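Local coordinates for protein spore germination lipase LipC (Metagenome, PDB 6NKD) that probably hydrolyses lipid esters as a lipase of the GDSL type, akin to the enzymes that take part in spore germination, at residues 130-135 / 167-172; 4-9 / 73-78; 67-72 / 119-124. All blocks are in the same frame, centred on the assembly; numbering follows the deposited sequence.

Contact 1 of 3, residues 130-135 / 167-172; sequences LVRLLN and KVIDTY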
loop_
_atom_site.group_PDB
_atom_site.type_symbol
_atom_site.label_atom_id
_atom_site.label_comp_id
_atom_site.label_asym_id
_atom_site.label_seq_id
_atom_site.Cartn_x
_atom_site.Cartn_y
_atom_site.Cartn_z
ATOM N N LEU A 130 19.385 7.956 -25.207
ATOM C CA LEU A 130 20.330 7.618 -24.154
ATOM C C LEU A 130 19.750 6.499 -23.304
ATOM O O LEU A 130 18.599 6.586 -22.865
ATOM C CB LEU A 130 20.635 8.839 -23.281
ATOM C CG LEU A 130 22.102 9.086 -22.933
ATOM C CD1 LEU A 130 22.892 9.439 -24.186
ATOM C CD2 LEU A 130 22.209 10.181 -21.890
ATOM N N VAL A 131 20.543 5.457 -23.071
ATOM C CA VAL A 131 20.121 4.308 -22.279
ATOM C C VAL A 131 21.152 4.079 -21.183
ATOM O O VAL A 131 22.343 3.909 -21.471
ATOM C CB VAL A 131 19.955 3.040 -23.133
ATOM C CG1 VAL A 131 19.611 1.853 -22.249
ATOM C CG2 VAL A 131 18.884 3.247 -24.194
ATOM N N ARG A 132 20.698 4.078 -19.934
ATOM C CA ARG A 132 21.538 3.788 -18.776
ATOM C C ARG A 132 20.915 2.617 -18.028
ATOM O O ARG A 132 19.903 2.782 -17.340
ATOM C CB ARG A 132 21.673 5.009 -17.864
ATOM C CG ARG A 132 22.794 5.974 -18.234
ATOM C CD ARG A 132 22.423 6.868 -19.404
ATOM N NE ARG A 132 23.456 7.867 -19.672
ATOM C CZ ARG A 132 24.407 7.730 -20.590
ATOM N NH1 ARG A 132 24.458 6.638 -21.339
ATOM N NH2 ARG A 132 25.307 8.690 -20.764
ATOM N N LEU A 133 21.508 1.436 -18.165
ATOM C CA LEU A 133 21.043 0.246 -17.465
ATOM C C LEU A 133 21.977 -0.051 -16.299
ATOM O O LEU A 133 23.203 0.007 -16.445
ATOM C CB LEU A 133 20.956 -0.953 -18.411
ATOM C CG LEU A 133 22.191 -1.323 -19.231
ATOM C CD1 LEU A 133 22.967 -2.446 -18.560
ATOM C CD2 LEU A 133 21.795 -1.708 -20.647
ATOM N N LEU A 134 21.396 -0.361 -15.147
ATOM C CA LEU A 134 22.144 -0.544 -13.913
ATOM C C LEU A 134 22.377 -2.025 -13.657
ATOM O O LEU A 134 21.468 -2.845 -13.816
ATOM C CB LEU A 134 21.401 0.076 -12.730
ATOM C CG LEU A 134 20.981 1.539 -12.876
ATOM C CD1 LEU A 134 19.575 1.657 -13.452
ATOM C CD2 LEU A 134 21.084 2.255 -11.539
ATOM N N ASN A 135 23.599 -2.366 -13.256
ATOM C CA ASN A 135 23.905 -3.753 -12.952
ATOM C C ASN A 135 23.401 -4.104 -11.552
ATOM O O ASN A 135 22.745 -3.307 -10.875
ATOM C CB ASN A 135 25.403 -4.025 -13.106
ATOM C CG ASN A 135 26.271 -3.167 -12.195
ATOM O OD1 ASN A 135 25.826 -2.668 -11.162
ATOM N ND2 ASN A 135 27.531 -3.003 -12.578
ATOM N N LYS A 167 25.349 3.061 -21.622
ATOM C CA LYS A 167 26.274 2.918 -20.509
ATOM C C LYS A 167 25.699 1.956 -19.482
ATOM O O LYS A 167 24.488 1.937 -19.241
ATOM C CB LYS A 167 26.575 4.268 -19.842
ATOM C CG LYS A 167 27.563 5.138 -20.605
ATOM C CD LYS A 167 28.214 6.162 -19.687
ATOM C CE LYS A 167 29.344 6.895 -20.389
ATOM N NZ LYS A 167 30.110 7.757 -19.447
ATOM N N VAL A 168 26.576 1.155 -18.885
ATOM C CA VAL A 168 26.210 0.230 -17.820
ATOM C C VAL A 168 26.650 0.846 -16.500
ATOM O O VAL A 168 27.847 1.071 -16.279
ATOM C CB VAL A 168 26.849 -1.152 -18.030
ATOM C CG1 VAL A 168 26.401 -2.112 -16.941
ATOM C CG2 VAL A 168 26.498 -1.691 -19.406
ATOM N N ILE A 169 25.689 1.124 -15.627
ATOM C CA ILE A 169 25.971 1.814 -14.374
ATOM C C ILE A 169 26.450 0.801 -13.342
ATOM O O ILE A 169 25.809 -0.233 -13.120
ATOM C CB ILE A 169 24.727 2.570 -13.883
ATOM C CG1 ILE A 169 24.228 3.520 -14.974
ATOM C CG2 ILE A 169 25.033 3.336 -12.607
ATOM C CD1 ILE A 169 25.250 4.548 -15.412
ATOM N N ASP A 170 27.585 1.100 -12.707
ATOM C CA ASP A 170 28.208 0.184 -11.753
ATOM C C ASP A 170 27.529 0.344 -10.395
ATOM O O ASP A 170 28.054 0.958 -9.461
ATOM C CB ASP A 170 29.708 0.438 -11.669
ATOM C CG ASP A 170 30.460 -0.712 -11.030
ATOM O OD1 ASP A 170 29.812 -1.700 -10.620
ATOM O OD2 ASP A 170 31.704 -0.630 -10.942
ATOM N N THR A 171 26.322 -0.222 -10.293
ATOM C CA THR A 171 25.611 -0.214 -9.020
ATOM C C THR A 171 26.349 -1.031 -7.969
ATOM O O THR A 171 26.248 -0.743 -6.772
ATOM C CB THR A 171 24.192 -0.761 -9.193
ATOM O OG1 THR A 171 23.753 -0.545 -10.539
ATOM C CG2 THR A 171 23.239 -0.066 -8.236
ATOM N N TYR A 172 27.089 -2.054 -8.402
ATOM C CA TYR A 172 27.824 -2.903 -7.471
ATOM C C TYR A 172 28.861 -2.097 -6.696
ATOM O O TYR A 172 28.976 -2.224 -5.472
ATOM C CB TYR A 172 28.480 -4.055 -8.236
ATOM C CG TYR A 172 29.341 -4.974 -7.397
ATOM C CD1 TYR A 172 28.798 -6.092 -6.774
ATOM C CD2 TYR A 172 30.701 -4.735 -7.243
ATOM C CE1 TYR A 172 29.586 -6.936 -6.012
ATOM C CE2 TYR A 172 31.493 -5.573 -6.485
ATOM C CZ TYR A 172 30.932 -6.671 -5.872
ATOM O OH TYR A 172 31.725 -7.507 -5.116
#
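Leu133 lays its CD1 against both methyls of Val168, 3.7 Å from Val168 CG2, on the sheet face where Leu157 of helix 144-157 also touches Leu133. On the other face Arg132 and Lys167 run side by side in the same direction. Lys167 CB lies 3.5 Å from Arg132 NH1, and Lys167 CD sits over one guanidinium face; the charged ends find carbonyl partners, Arg132 NH1 at Pro164 O and Lys167 NZ at Ala205 O. Further along this face Leu134 CG meets Ile169 CB at 4.0 Å. The two strands are the parallel neighbours of a beta-alpha-beta unit whose helix is 144-157, and Ile169 N to Leu133 O, 2.8 Å, is one of their backbone bonds. Past the strand end, chi1 of 60° sets Asn135 CG between its own backbone N and carbonyl carbon, which brings the amide carbon to the start of helix 171-175, where Asn135 OD1 accepts Tyr172 N at 3.1 Å and, weakly, Thr171 N. ND2 of Asn135 donates nearly straight (166°) to OD1 of the N-cap residue Asp170, 3.3 Å away, from above the carboxylate plane. An alanine here would probably leave Tyr172 N-H without this acceptor and Asp170 OD1 without the side-chain amide donor.

Contact 2 of 3, residues 4-9 / 73-78; sequences QYTALG and DVITIT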
loop_
_atom_site.group_PDB
_atom_site.type_symbol
_atom_site.label_atom_id
_atom_site.label_comp_id
_atom_site.label_asym_id
_atom_site.label_seq_id
_atom_site.Cartn_x
_atom_site.Cartn_y
_atom_site.Cartn_z
ATOM N N GLN A 4 12.008 14.199 -22.302
ATOM C CA GLN A 4 11.160 13.076 -21.922
ATOM C C GLN A 4 12.055 11.937 -21.454
ATOM O O GLN A 4 12.910 11.463 -22.210
ATOM C CB GLN A 4 10.282 12.629 -23.091
ATOM C CG GLN A 4 8.895 12.144 -22.688
ATOM C CD GLN A 4 7.918 13.285 -22.459
ATOM O OE1 GLN A 4 8.257 14.455 -22.642
ATOM N NE2 GLN A 4 6.696 12.948 -22.062
ATOM N N TYR A 5 11.865 11.508 -20.210
ATOM C CA TYR A 5 12.669 10.453 -19.602
ATOM C C TYR A 5 11.735 9.331 -19.168
ATOM O O TYR A 5 10.904 9.520 -18.274
ATOM C CB TYR A 5 13.477 10.999 -18.424
ATOM C CG TYR A 5 13.977 9.951 -17.453
ATOM C CD1 TYR A 5 14.673 8.833 -17.897
ATOM C CD2 TYR A 5 13.773 10.094 -16.088
ATOM C CE1 TYR A 5 15.132 7.877 -17.010
ATOM C CE2 TYR A 5 14.230 9.145 -15.192
ATOM C CZ TYR A 5 14.909 8.039 -15.657
ATOM O OH TYR A 5 15.367 7.093 -14.768
ATOM N N THR A 6 11.868 8.171 -19.805
ATOM C CA THR A 6 11.096 6.995 -19.439
ATOM C C THR A 6 11.962 6.050 -18.615
ATOM O O THR A 6 13.183 5.992 -18.778
ATOM C CB THR A 6 10.546 6.278 -20.679
ATOM O OG1 THR A 6 9.426 5.465 -20.308
ATOM C CG2 THR A 6 11.605 5.391 -21.322
ATOM N N ALA A 7 11.317 5.326 -17.703
ATOM C CA ALA A 7 12.021 4.428 -16.799
ATOM C C ALA A 7 11.274 3.108 -16.718
ATOM O O ALA A 7 10.063 3.090 -16.470
ATOM C CB ALA A 7 12.167 5.042 -15.402
ATOM N N LEU A 8 11.996 2.012 -16.926
ATOM C CA LEU A 8 11.429 0.674 -16.905
ATOM C C LEU A 8 12.232 -0.192 -15.948
ATOM O O LEU A 8 13.442 -0.007 -15.794
ATOM C CB LEU A 8 11.437 0.046 -18.304
ATOM C CG LEU A 8 11.174 1.005 -19.466
ATOM C CD1 LEU A 8 11.867 0.515 -20.727
ATOM C CD2 LEU A 8 9.681 1.169 -19.698
ATOM N N GLY A 9 11.556 -1.131 -15.300
ATOM C CA GLY A 9 12.266 -2.071 -14.454
ATOM C C GLY A 9 11.358 -2.656 -13.386
ATOM O O GLY A 9 10.137 -2.687 -13.532
ATOM N N ASP A 73 14.159 10.655 -24.430
ATOM C CA ASP A 73 15.546 11.043 -24.638
ATOM C C ASP A 73 16.501 10.284 -23.730
ATOM O O ASP A 73 17.683 10.148 -24.068
ATOM C CB ASP A 73 15.715 12.547 -24.406
ATOM C CG ASP A 73 14.705 13.373 -25.178
ATOM O OD1 ASP A 73 14.452 13.058 -26.361
ATOM O OD2 ASP A 73 14.156 14.335 -24.600
ATOM N N VAL A 74 16.015 9.799 -22.589
ATOM C CA VAL A 74 16.798 9.016 -21.640
ATOM C C VAL A 74 15.953 7.827 -21.209
ATOM O O VAL A 74 14.761 7.982 -20.919
ATOM C CB VAL A 74 17.223 9.852 -20.416
ATOM C CG1 VAL A 74 17.969 8.989 -19.410
ATOM C CG2 VAL A 74 18.080 11.036 -20.840
ATOM N N ILE A 75 16.562 6.642 -21.177
ATOM C CA ILE A 75 15.887 5.415 -20.769
ATOM C C ILE A 75 16.746 4.717 -19.724
ATOM O O ILE A 75 17.952 4.542 -19.924
ATOM C CB ILE A 75 15.628 4.475 -21.963
ATOM C CG1 ILE A 75 14.856 5.197 -23.066
ATOM C CG2 ILE A 75 14.871 3.235 -21.508
ATOM C CD1 ILE A 75 14.557 4.329 -24.267
ATOM N N THR A 76 16.128 4.324 -18.614
ATOM C CA THR A 76 16.791 3.545 -17.578
ATOM C C THR A 76 16.070 2.217 -17.408
ATOM O O THR A 76 14.835 2.161 -17.441
ATOM C CB THR A 76 16.831 4.293 -16.242
ATOM O OG1 THR A 76 15.506 4.694 -15.873
ATOM C CG2 THR A 76 17.724 5.518 -16.346
ATOM N N ILE A 77 16.841 1.146 -17.232
ATOM C CA ILE A 77 16.299 -0.203 -17.123
ATOM C C ILE A 77 16.911 -0.881 -15.905
ATOM O O ILE A 77 18.129 -0.824 -15.703
ATOM C CB ILE A 77 16.564 -1.034 -18.392
ATOM C CG1 ILE A 77 16.022 -0.315 -19.629
ATOM C CG2 ILE A 77 15.934 -2.413 -18.266
ATOM C CD1 ILE A 77 16.223 -1.079 -20.916
ATOM N N THR A 78 16.065 -1.513 -15.095
ATOM C CA THR A 78 16.504 -2.355 -13.995
ATOM C C THR A 78 15.859 -3.726 -14.138
ATOM O O THR A 78 14.814 -3.873 -14.777
ATOM C CB THR A 78 16.147 -1.756 -12.623
ATOM O OG1 THR A 78 14.724 -1.737 -12.457
ATOM C CG2 THR A 78 16.682 -0.341 -12.503
#
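Strands 3-9 and 74-77, inner neighbours of the parallel sheet, are tied side chain to side chain by Tyr5 and Thr76. The hydroxyls Tyr5 OH and Thr76 OG1 are hydrogen-bonded at 2.6 Å, and either could donate. With Tyr5 CG anti to the backbone N (chi1 161°), the ring leans over to strand 74-77, and the tyrosine crosses the Thr76 side chain at about a right angle. The ring presents its edge to strand 74-77: Tyr5 CD1 lies 3.1 Å from Val74 O, which is near the ring plane, and 3.6 Å from Val74 CG1. Ala7 adds its CB beside Thr76 OG1, and Met33 of helix 25-37 covers Tyr5 and Val74 on this face. On the face carrying Thr6, Ile75, Leu8 and Ile77, Thr6 and Ile75 lie side by side with Thr6 CG2 3.7 Å from Ile75 CG1, while Leu8 CD1 reaches Ile75 CG2. Helix 98-122 covers Ile75 and Ile77 there, so the sheet is sandwiched between helices as in the alpha/beta/alpha fold of SGNH hydrolases. Backbone bonds run through the pair, among them Leu8 N to Thr76 O at 2.9 Å. At the start, Asp73 and Gln4 grip each other twice: Asp73 N donates to Gln4 O at 2.7 Å, and Gln4 N to Asp73 OD2 at 3.1 Å, from above the carboxylate plane. At the far end Gly9 opens the GDSL signature that contains Ser11, the nucleophile inferred from relatives. A CB on Gly9 would probably run into Thr78 OG1, whose hydroxyl is hydrogen-bonded to Asp10 OD2 and Thr13 OG1.

Contact 3 of 3, residues 67-72 / 119-124; sequences EQVKKA and REIKGE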
loop_
_atom_site.group_PDB
_atom_site.type_symbol
_atom_site.label_atom_id
_atom_site.label_comp_id
_atom_site.label_asym_id
_atom_site.label_seq_id
_atom_site.Cartn_x
_atom_site.Cartn_y
_atom_site.Cartn_z
ATOM N N GLU A 67 5.074 4.248 -27.426
ATOM C CA GLU A 67 4.942 5.693 -27.578
ATOM C C GLU A 67 5.932 6.427 -26.682
ATOM O O GLU A 67 6.668 7.309 -27.141
ATOM C CB GLU A 67 3.508 6.124 -27.261
ATOM C CG GLU A 67 2.497 5.814 -28.353
ATOM C CD GLU A 67 2.361 6.942 -29.354
ATOM O OE1 GLU A 67 2.864 8.050 -29.073
ATOM O OE2 GLU A 67 1.749 6.723 -30.422
ATOM N N GLN A 68 5.974 6.063 -25.398
ATOM C CA GLN A 68 6.830 6.776 -24.455
ATOM C C GLN A 68 8.301 6.432 -24.648
ATOM O O GLN A 68 9.171 7.253 -24.338
ATOM C CB GLN A 68 6.394 6.473 -23.022
ATOM C CG GLN A 68 4.911 6.684 -22.776
ATOM C CD GLN A 68 4.450 8.081 -23.150
ATOM O OE1 GLN A 68 5.111 9.072 -22.836
ATOM N NE2 GLN A 68 3.312 8.165 -23.830
ATOM N N VAL A 69 8.601 5.231 -25.150
ATOM C CA VAL A 69 9.991 4.872 -25.412
ATOM C C VAL A 69 10.513 5.617 -26.633
ATOM O O VAL A 69 11.663 6.073 -26.656
ATOM C CB VAL A 69 10.126 3.346 -25.571
ATOM C CG1 VAL A 69 11.500 2.980 -26.115
ATOM C CG2 VAL A 69 9.882 2.653 -24.239
ATOM N N LYS A 70 9.675 5.766 -27.662
ATOM C CA LYS A 70 10.099 6.475 -28.865
ATOM C C LYS A 70 10.387 7.941 -28.570
ATOM O O LYS A 70 11.355 8.509 -29.089
ATOM C CB LYS A 70 9.032 6.346 -29.952
ATOM C CG LYS A 70 9.384 7.046 -31.253
ATOM C CD LYS A 70 8.246 6.952 -32.254
ATOM C CE LYS A 70 8.631 7.581 -33.582
ATOM N NZ LYS A 70 9.794 6.887 -34.199
ATOM N N LYS A 71 9.558 8.571 -27.737
ATOM C CA LYS A 71 9.758 9.965 -27.364
ATOM C C LYS A 71 10.849 10.150 -26.320
ATOM O O LYS A 71 11.278 11.286 -26.091
ATOM C CB LYS A 71 8.453 10.563 -26.833
ATOM C CG LYS A 71 7.275 10.456 -27.784
ATOM C CD LYS A 71 5.986 10.963 -27.143
ATOM C CE LYS A 71 5.575 10.114 -25.945
ATOM N NZ LYS A 71 6.117 10.621 -24.651
ATOM N N ALA A 72 11.307 9.072 -25.688
ATOM C CA ALA A 72 12.233 9.193 -24.571
ATOM C C ALA A 72 13.618 9.608 -25.050
ATOM O O ALA A 72 14.185 8.997 -25.960
ATOM C CB ALA A 72 12.318 7.872 -23.810
ATOM N N ARG A 119 16.129 0.425 -30.478
ATOM C CA ARG A 119 16.562 1.023 -31.737
ATOM C C ARG A 119 15.616 0.672 -32.879
ATOM O O ARG A 119 15.469 1.461 -33.821
ATOM C CB ARG A 119 17.993 0.594 -32.067
ATOM C CG ARG A 119 18.262 -0.887 -31.904
ATOM C CD ARG A 119 19.564 -1.110 -31.153
ATOM N NE ARG A 119 19.571 -0.386 -29.884
ATOM C CZ ARG A 119 20.568 -0.420 -29.006
ATOM N NH1 ARG A 119 21.649 -1.148 -29.249
ATOM N NH2 ARG A 119 20.480 0.275 -27.879
ATOM N N GLU A 120 14.967 -0.494 -32.817
ATOM C CA GLU A 120 13.927 -0.804 -33.791
ATOM C C GLU A 120 12.718 0.106 -33.624
ATOM O O GLU A 120 12.024 0.402 -34.603
ATOM C CB GLU A 120 13.501 -2.267 -33.671
ATOM C CG GLU A 120 14.463 -3.256 -34.305
ATOM C CD GLU A 120 13.953 -4.683 -34.237
ATOM O OE1 GLU A 120 12.887 -4.905 -33.625
ATOM O OE2 GLU A 120 14.617 -5.581 -34.797
ATOM N N ILE A 121 12.450 0.553 -32.397
ATOM C CA ILE A 121 11.341 1.471 -32.161
ATOM C C ILE A 121 11.675 2.859 -32.688
ATOM O O ILE A 121 10.852 3.504 -33.348
ATOM C CB ILE A 121 10.991 1.504 -30.662
ATOM C CG1 ILE A 121 10.393 0.167 -30.223
ATOM C CG2 ILE A 121 10.039 2.650 -30.357
ATOM C CD1 ILE A 121 10.453 -0.062 -28.727
ATOM N N LYS A 122 12.889 3.340 -32.413
ATOM C CA LYS A 122 13.257 4.693 -32.813
ATOM C C LYS A 122 13.711 4.750 -34.266
ATOM O O LYS A 122 13.307 5.651 -35.008
ATOM C CB LYS A 122 14.346 5.232 -31.886
ATOM C CG LYS A 122 13.837 5.591 -30.501
ATOM C CD LYS A 122 14.932 6.195 -29.644
ATOM C CE LYS A 122 14.340 7.039 -28.531
ATOM N NZ LYS A 122 13.638 8.237 -29.069
ATOM N N GLY A 123 14.545 3.804 -34.689
ATOM C CA GLY A 123 15.010 3.780 -36.061
ATOM C C GLY A 123 16.385 4.386 -36.242
ATOM O O GLY A 123 17.213 4.359 -35.326
ATOM N N GLU A 124 16.638 4.944 -37.425
ATOM C CA GLU A 124 17.938 5.507 -37.759
ATOM C C GLU A 124 17.957 7.029 -37.713
ATOM O O GLU A 124 19.044 7.618 -37.708
ATOM C CB GLU A 124 18.377 5.038 -39.153
ATOM C CG GLU A 124 18.351 3.524 -39.358
ATOM C CD GLU A 124 16.958 2.987 -39.644
ATOM O OE1 GLU A 124 16.799 1.751 -39.721
ATOM O OE2 GLU A 124 16.022 3.802 -39.786
#
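The C-terminal ends of helices 63-71 and 98-122 come together with the CA atoms of Lys70 and Lys122 5.4 Å apart, just before Gly123, with its positive phi, leaves the second helix. Ile121 is the apolar side of the meeting. Its CG2, anti to the backbone N, lies 3.9 Å from Lys70 CB, while its CD1 reaches Val69 CG1 at 4.1 Å; the valine and isoleucine side chains cross at about a right angle. Lys70 extends straight from CB to CE, its CG anti to the backbone N (chi1 -180°), and bends only at its last torsion. NZ ends beside the other helix, 3.6 Å from Ile121 O, near it without a clear hydrogen bond. Lys122 goes the opposite way, its chain crossing to the end of helix 63-71 and the carbonyl of Ala72. Lys122 NZ is modelled 3.2 Å from Ala72 O, a weak bond whose detail is doubtful because the ammonium is set too close to a neighbouring atom. Asp126 offers the same nitrogen a long, weak ion pair, and Tyr129 packs on the chain. Ala72, followed by Asp73, links helix 63-71 to strand 74-77, so this packing joins that connection to the end of the long helix 98-122. Lys70 NZ lies beside the carbonyl end of helix 98-122, a negatively polarised region that would probably favour its charge; for Lys122 the position of NZ is too uncertain to say more than that its chain points to the end of helix 63-71.

In the fold
Contacts 1 and 2 belong to one parallel sheet, ordered 41-47, 3-9, 74-77, 130-134, 166-169. Their centres are 11 Å apart, and strand 74-77 joins them: Ile75 N probably bonds to Leu130 O (2.6 Å), and Arg132 N to Ile75 O (2.8 Å). Contact 3, centred 12 Å from contact 2 and 19 Å from contact 1, rests on the sheet through Val69 CG1, 3.8 Å from Ile75 CD1, and lies away from the annotated sites. Contact 2 comes closest to the presumed catalytic centre, with the side chain of Thr78 about 7 Å from that of Ser11. In contact 1, Leu134 is about 12 Å from Ser11, and Thr171 about 12 Å from His189, again between side chains.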